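Local coordinates for protein PvdO (Pseudomonas aeruginosa, PDB 5HHA) that belongs to the formylglycine-generating-enzyme family, binds calcium, and probably takes part in maturing the chromophore of the siderophore pyoverdine in the periplasm, at residues F50-P55 against H69-A74; V44-S49 against R157-R162. All coordinates share one frame; numbering follows the deposited sequence.

Contacts 1 and 2 share strand 42-52 and have centres about 10 Å apart. Contact 1 pairs the end of that strand with strand 69-73; contact 2 sets its earlier, broken part against helix 154-162, so one strand pairs with strand 69-73 along its edge and carries the helix on a face. Strand 69-73 reaches into contact 2: Phe73 N lies 2.8 Å from Gly48 O, probably a hydrogen bond, and Thr72 OG1 is hydrogen-bonded to Ser49 OG at 2.8 Å. Aromatic packing continues the link, with Phe73 CE2 3.3 Å from Tyr159 CG. Both contacts lie away from the bound calcium ion and its ligands, such as Asp192.

Contact 1 (F50-P55 against H69-A74); sequences FTMGTP and HDVTFA
The rings of Phe50 and Phe73 meet rim to rim, neither over the other's face, with centroids 5.9 Å apart and planes only 17° from parallel. Phe50 CE1 reaches the edge of the Phe73 ring at CE2, 3.6 Å away, and Phe50 CE1 also rests 3.7 Å from Val71 CB. Phe50 can lean across like this because its CG sits between backbone N and carbonyl carbon (chi1 83°). Farther along the same face of the sheet, Met52 CB lies over one face of the His69 ring, 4.0 Å from its centroid, a CH-pi contact. Met52 SD approaches that ring obliquely, 3.6 Å from His69 NE2, while His69 ND1 is hydrogen-bonded to Pro67 O. Helix 154-162 covers this side, touching Phe50, Met52 and Phe73. On the other face Thr51 OG1 donates to Asp70 OD1 at 2.7 Å, reaching it from above the carboxylate plane. Backbone bonds run in both directions between Phe50 and Val71 and between Met52 and His69, and these two hydrogen-bonded pairs flank the non-hydrogen-bonded pair Thr51-Asp70. This is the regular ladder of an antiparallel beta-sheet, its two strands successive in the chain and joined by a long loop.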
loop_
_atom_site.group_PDB
_atom_site.type_symbol
_atom_site.label_atom_id
_atom_site.label_comp_id
_atom_site.label_asym_id
_atom_site.label_seq_id
_atom_site.Cartn_x
_atom_site.Cartn_y
_atom_site.Cartn_z
ATOM N N PHE A 50 -3.226 14.902 10.145
ATOM C CA PHE A 50 -4.112 13.849 10.622
ATOM C C PHE A 50 -3.525 13.191 11.849
ATOM O O PHE A 50 -2.354 13.316 12.113
ATOM C CB PHE A 50 -4.396 12.787 9.533
ATOM C CG PHE A 50 -3.318 11.723 9.398
ATOM C CD1 PHE A 50 -2.027 12.024 8.968
ATOM C CD2 PHE A 50 -3.616 10.391 9.702
ATOM C CE1 PHE A 50 -1.073 11.030 8.851
ATOM C CE2 PHE A 50 -2.654 9.405 9.592
ATOM C CZ PHE A 50 -1.392 9.726 9.147
ATOM N N THR A 51 -4.348 12.459 12.583
ATOM C CA THR A 51 -3.869 11.706 13.715
ATOM C C THR A 51 -3.529 10.284 13.271
ATOM O O THR A 51 -4.383 9.560 12.734
ATOM C CB THR A 51 -4.942 11.661 14.827
ATOM O OG1 THR A 51 -5.278 12.998 15.219
ATOM C CG2 THR A 51 -4.465 10.862 16.032
ATOM N N MET A 52 -2.290 9.901 13.506
ATOM C CA MET A 52 -1.776 8.597 13.123
ATOM C C MET A 52 -1.693 7.694 14.332
ATOM O O MET A 52 -1.312 8.136 15.436
ATOM C CB MET A 52 -0.386 8.778 12.512
ATOM C CG MET A 52 0.182 7.516 11.885
ATOM S SD MET A 52 1.803 7.859 11.162
ATOM C CE MET A 52 2.187 6.287 10.398
ATOM N N GLY A 53 -2.045 6.428 14.132
ATOM C CA GLY A 53 -2.069 5.441 15.191
ATOM C C GLY A 53 -3.489 5.038 15.500
ATOM O O GLY A 53 -4.433 5.387 14.764
ATOM N N THR A 54 -3.667 4.330 16.606
ATOM C CA THR A 54 -4.940 3.711 16.941
ATOM C C THR A 54 -5.305 3.961 18.413
ATOM O O THR A 54 -4.468 3.749 19.273
ATOM C CB THR A 54 -4.826 2.193 16.684
ATOM O OG1 THR A 54 -4.464 1.984 15.312
ATOM C CG2 THR A 54 -6.097 1.480 16.968
ATOM N N PRO A 55 -6.539 4.341 18.700
ATOM C CA PRO A 55 -6.967 4.460 20.098
ATOM C C PRO A 55 -6.841 3.143 20.865
ATOM O O PRO A 55 -7.063 2.087 20.293
ATOM C CB PRO A 55 -8.425 4.911 19.978
ATOM C CG PRO A 55 -8.520 5.549 18.599
ATOM C CD PRO A 55 -7.593 4.729 17.756
ATOM N N HIS A 69 -0.463 10.240 17.392
ATOM C CA HIS A 69 0.372 11.437 17.212
ATOM C C HIS A 69 -0.037 12.071 15.902
ATOM O O HIS A 69 -0.365 11.378 14.920
ATOM C CB HIS A 69 1.872 11.083 17.238
ATOM C CG HIS A 69 2.293 10.192 16.107
ATOM N ND1 HIS A 69 1.903 8.871 16.016
ATOM C CD2 HIS A 69 2.992 10.459 14.976
ATOM C CE1 HIS A 69 2.379 8.352 14.897
ATOM N NE2 HIS A 69 3.042 9.296 14.247
ATOM N N ASP A 70 -0.032 13.401 15.838
ATOM C CA ASP A 70 -0.520 14.089 14.663
ATOM C C ASP A 70 0.638 14.345 13.700
ATOM O O ASP A 70 1.741 14.688 14.099
ATOM C CB ASP A 70 -1.198 15.396 15.042
ATOM C CG ASP A 70 -2.551 15.181 15.681
ATOM O OD1 ASP A 70 -2.905 14.042 16.021
ATOM O OD2 ASP A 70 -3.244 16.186 15.929
ATOM N N VAL A 71 0.373 14.099 12.430
ATOM C CA VAL A 71 1.357 14.232 11.361
ATOM C C VAL A 71 0.835 15.238 10.352
ATOM O O VAL A 71 -0.345 15.255 10.022
ATOM C CB VAL A 71 1.606 12.865 10.681
ATOM C CG1 VAL A 71 2.558 12.986 9.514
ATOM C CG2 VAL A 71 2.113 11.894 11.674
ATOM N N THR A 72 1.753 16.079 9.881
ATOM C CA THR A 72 1.430 17.178 8.979
ATOM C C THR A 72 2.065 17.028 7.614
ATOM O O THR A 72 3.251 16.750 7.512
ATOM C CB THR A 72 1.918 18.511 9.603
ATOM O OG1 THR A 72 1.213 18.729 10.832
ATOM C CG2 THR A 72 1.726 19.695 8.671
ATOM N N PHE A 73 1.251 17.178 6.577
ATOM C CA PHE A 73 1.697 17.223 5.186
ATOM C C PHE A 73 1.535 18.663 4.729
ATOM O O PHE A 73 0.429 19.140 4.534
ATOM C CB PHE A 73 0.880 16.275 4.291
ATOM C CG PHE A 73 0.912 14.874 4.765
ATOM C CD1 PHE A 73 1.961 14.065 4.465
ATOM C CD2 PHE A 73 -0.094 14.394 5.584
ATOM C CE1 PHE A 73 2.011 12.764 4.945
ATOM C CE2 PHE A 73 -0.053 13.081 6.059
ATOM C CZ PHE A 73 1.013 12.288 5.741
ATOM N N ALA A 74 2.653 19.370 4.610
ATOM C CA ALA A 74 2.610 20.807 4.276
ATOM C C ALA A 74 2.129 21.049 2.838
ATOM O O ALA A 74 1.530 22.087 2.528
ATOM C CB ALA A 74 3.980 21.451 4.504
#

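Contact 2 (V44-S49 against R157-R162); sequences VLPAGS and REYGAR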
loop_
_atom_site.group_PDB
_atom_site.type_symbol
_atom_site.label_atom_id
_atom_site.label_comp_id
_atom_site.label_asym_id
_atom_site.label_seq_id
_atom_site.Cartn_x
_atom_site.Cartn_y
_atom_site.Cartn_z
ATOM N N VAL A 44 -4.319 13.096 -6.500
ATOM C CA VAL A 44 -3.776 14.124 -5.632
ATOM C C VAL A 44 -4.420 14.059 -4.254
ATOM O O VAL A 44 -5.638 14.112 -4.133
ATOM C CB VAL A 44 -3.995 15.540 -6.236
ATOM C CG1 VAL A 44 -3.471 16.626 -5.299
ATOM C CG2 VAL A 44 -3.334 15.655 -7.612
ATOM N N LEU A 45 -3.580 13.928 -3.237
ATOM C CA LEU A 45 -4.008 14.025 -1.842
ATOM C C LEU A 45 -3.787 15.442 -1.333
ATOM O O LEU A 45 -2.804 16.075 -1.647
ATOM C CB LEU A 45 -3.245 13.032 -0.952
ATOM C CG LEU A 45 -3.297 11.551 -1.364
ATOM C CD1 LEU A 45 -2.725 10.689 -0.237
ATOM C CD2 LEU A 45 -4.698 11.106 -1.668
ATOM N N PRO A 46 -4.698 15.930 -0.487
ATOM C CA PRO A 46 -4.598 17.294 0.025
ATOM C C PRO A 46 -3.516 17.436 1.063
ATOM O O PRO A 46 -3.135 16.483 1.753
ATOM C CB PRO A 46 -5.971 17.516 0.658
ATOM C CG PRO A 46 -6.431 16.181 1.037
ATOM C CD PRO A 46 -5.910 15.246 -0.022
ATOM N N ALA A 47 -2.961 18.634 1.160
ATOM C CA ALA A 47 -2.192 19.017 2.323
ATOM C C ALA A 47 -3.103 18.995 3.539
ATOM O O ALA A 47 -4.311 19.094 3.410
ATOM C CB ALA A 47 -1.606 20.403 2.131
ATOM N N GLY A 48 -2.521 18.864 4.725
ATOM C CA GLY A 48 -3.280 18.838 5.962
ATOM C C GLY A 48 -2.598 17.977 6.990
ATOM O O GLY A 48 -1.551 17.400 6.724
ATOM N N SER A 49 -3.204 17.893 8.167
ATOM C CA SER A 49 -2.718 17.051 9.247
ATOM C C SER A 49 -3.716 15.960 9.528
ATOM O O SER A 49 -4.901 16.061 9.210
ATOM C CB SER A 49 -2.543 17.854 10.535
ATOM O OG SER A 49 -1.586 18.854 10.377
ATOM N N ARG A 157 0.890 6.586 3.745
ATOM C CA ARG A 157 0.033 5.444 3.493
ATOM C C ARG A 157 -1.169 5.453 4.455
ATOM O O ARG A 157 -2.320 5.281 4.027
ATOM C CB ARG A 157 0.834 4.144 3.551
ATOM C CG ARG A 157 0.277 2.994 2.715
ATOM C CD ARG A 157 -0.998 2.372 3.273
ATOM N NE ARG A 157 -1.408 1.233 2.453
ATOM C CZ ARG A 157 -2.477 0.487 2.691
ATOM N NH1 ARG A 157 -3.161 0.642 3.811
ATOM N NH2 ARG A 157 -2.836 -0.432 1.817
ATOM N N GLU A 158 -0.925 5.662 5.741
ATOM C CA GLU A 158 -2.065 5.699 6.672
ATOM C C GLU A 158 -2.979 6.890 6.368
ATOM O O GLU A 158 -4.187 6.775 6.431
ATOM C CB GLU A 158 -1.623 5.712 8.131
ATOM C CG GLU A 158 -2.830 5.548 9.094
ATOM C CD GLU A 158 -2.472 5.304 10.549
ATOM O OE1 GLU A 158 -1.590 4.478 10.827
ATOM O OE2 GLU A 158 -3.136 5.949 11.404
ATOM N N TYR A 159 -2.390 8.031 6.017
ATOM C CA TYR A 159 -3.167 9.225 5.661
ATOM C C TYR A 159 -4.110 8.907 4.510
ATOM O O TYR A 159 -5.283 9.242 4.511
ATOM C CB TYR A 159 -2.210 10.324 5.257
ATOM C CG TYR A 159 -2.795 11.663 4.871
ATOM C CD1 TYR A 159 -3.528 12.412 5.790
ATOM C CD2 TYR A 159 -2.509 12.239 3.635
ATOM C CE1 TYR A 159 -3.985 13.686 5.470
ATOM C CE2 TYR A 159 -2.984 13.504 3.302
ATOM C CZ TYR A 159 -3.692 14.219 4.243
ATOM O OH TYR A 159 -4.158 15.507 4.002
ATOM N N GLY A 160 -3.563 8.263 3.493
ATOM C CA GLY A 160 -4.298 7.922 2.288
ATOM C C GLY A 160 -5.338 6.850 2.500
ATOM O O GLY A 160 -6.386 6.852 1.842
ATOM N N ALA A 161 -5.078 5.926 3.420
ATOM C CA ALA A 161 -6.041 4.904 3.779
ATOM C C ALA A 161 -7.220 5.516 4.520
ATOM O O ALA A 161 -8.364 5.150 4.268
ATOM C CB ALA A 161 -5.390 3.822 4.639
ATOM N N ARG A 162 -6.944 6.413 5.461
ATOM C CA ARG A 162 -8.002 6.947 6.306
ATOM C C ARG A 162 -8.907 7.932 5.585
ATOM O O ARG A 162 -10.122 7.970 5.830
ATOM C CB ARG A 162 -7.424 7.652 7.516
ATOM C CG ARG A 162 -6.782 6.719 8.520
ATOM C CD ARG A 162 -6.297 7.490 9.763
ATOM N NE ARG A 162 -5.801 6.577 10.792
ATOM C CZ ARG A 162 -6.593 5.817 11.540
ATOM N NH1 ARG A 162 -7.897 5.914 11.451
ATOM N NH2 ARG A 162 -6.067 4.947 12.376
#
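Tyr159 reaches out from the helix and puts its hydroxyl on the backbone of Pro46, where Tyr159 OH donates to Pro46 O at 2.7 Å. The carbonyl oxygen lies in the plane of the phenol ring, at its edge, but the hydroxyl stands about 50° above the carbonyl plane, and the C=O...O angle is 130°. CG of Tyr159 is anti to the backbone N (chi1 -179°), which throws the ring clear of the helix and toward the strand. This is the tight part of the contact: the tyrosine is buried, the rings of Phe50 and Phe73 meet its ring, and it also touches Phe77. Next to it, Leu45 points inward and slides past the tyrosine in the opposite direction. Leu45 CD1 touches the helix at Gly160 CA, 4.1 Å away, where no side chain stands between leucine and helix backbone, and lies at a similar distance, 4.2 Å, from Tyr159 CD2. Within the family's domain this is a helix packed on a mixed sheet, and the tyrosine bonds exactly where strand 42-52 is broken, at Pro46 and Ala47, before pairing resumes at Gly48. The packing thins from there toward the surface. Pro46 CG stays 3.8 Å from Tyr159 OH, and Ala47 turns its methyl away from the helix. Gly48 is partly exposed, and exposed Ser49 points away from the helix, its OG hydrogen-bonded to Thr72 OG1. Farther along the helix, Arg162 and Glu158, both buried against the later part of strand 42-52, form a salt bridge: Arg162 grips Glu158 side-on, NE and NH2 both bonding to Glu158 OE2, the first at 2.8 Å, with the oxygen in the guanidinium plane. Glu158 OE2 also takes the backbone N of Gly53, while Glu158 OE1 has a salt-bridge partner in Arg250.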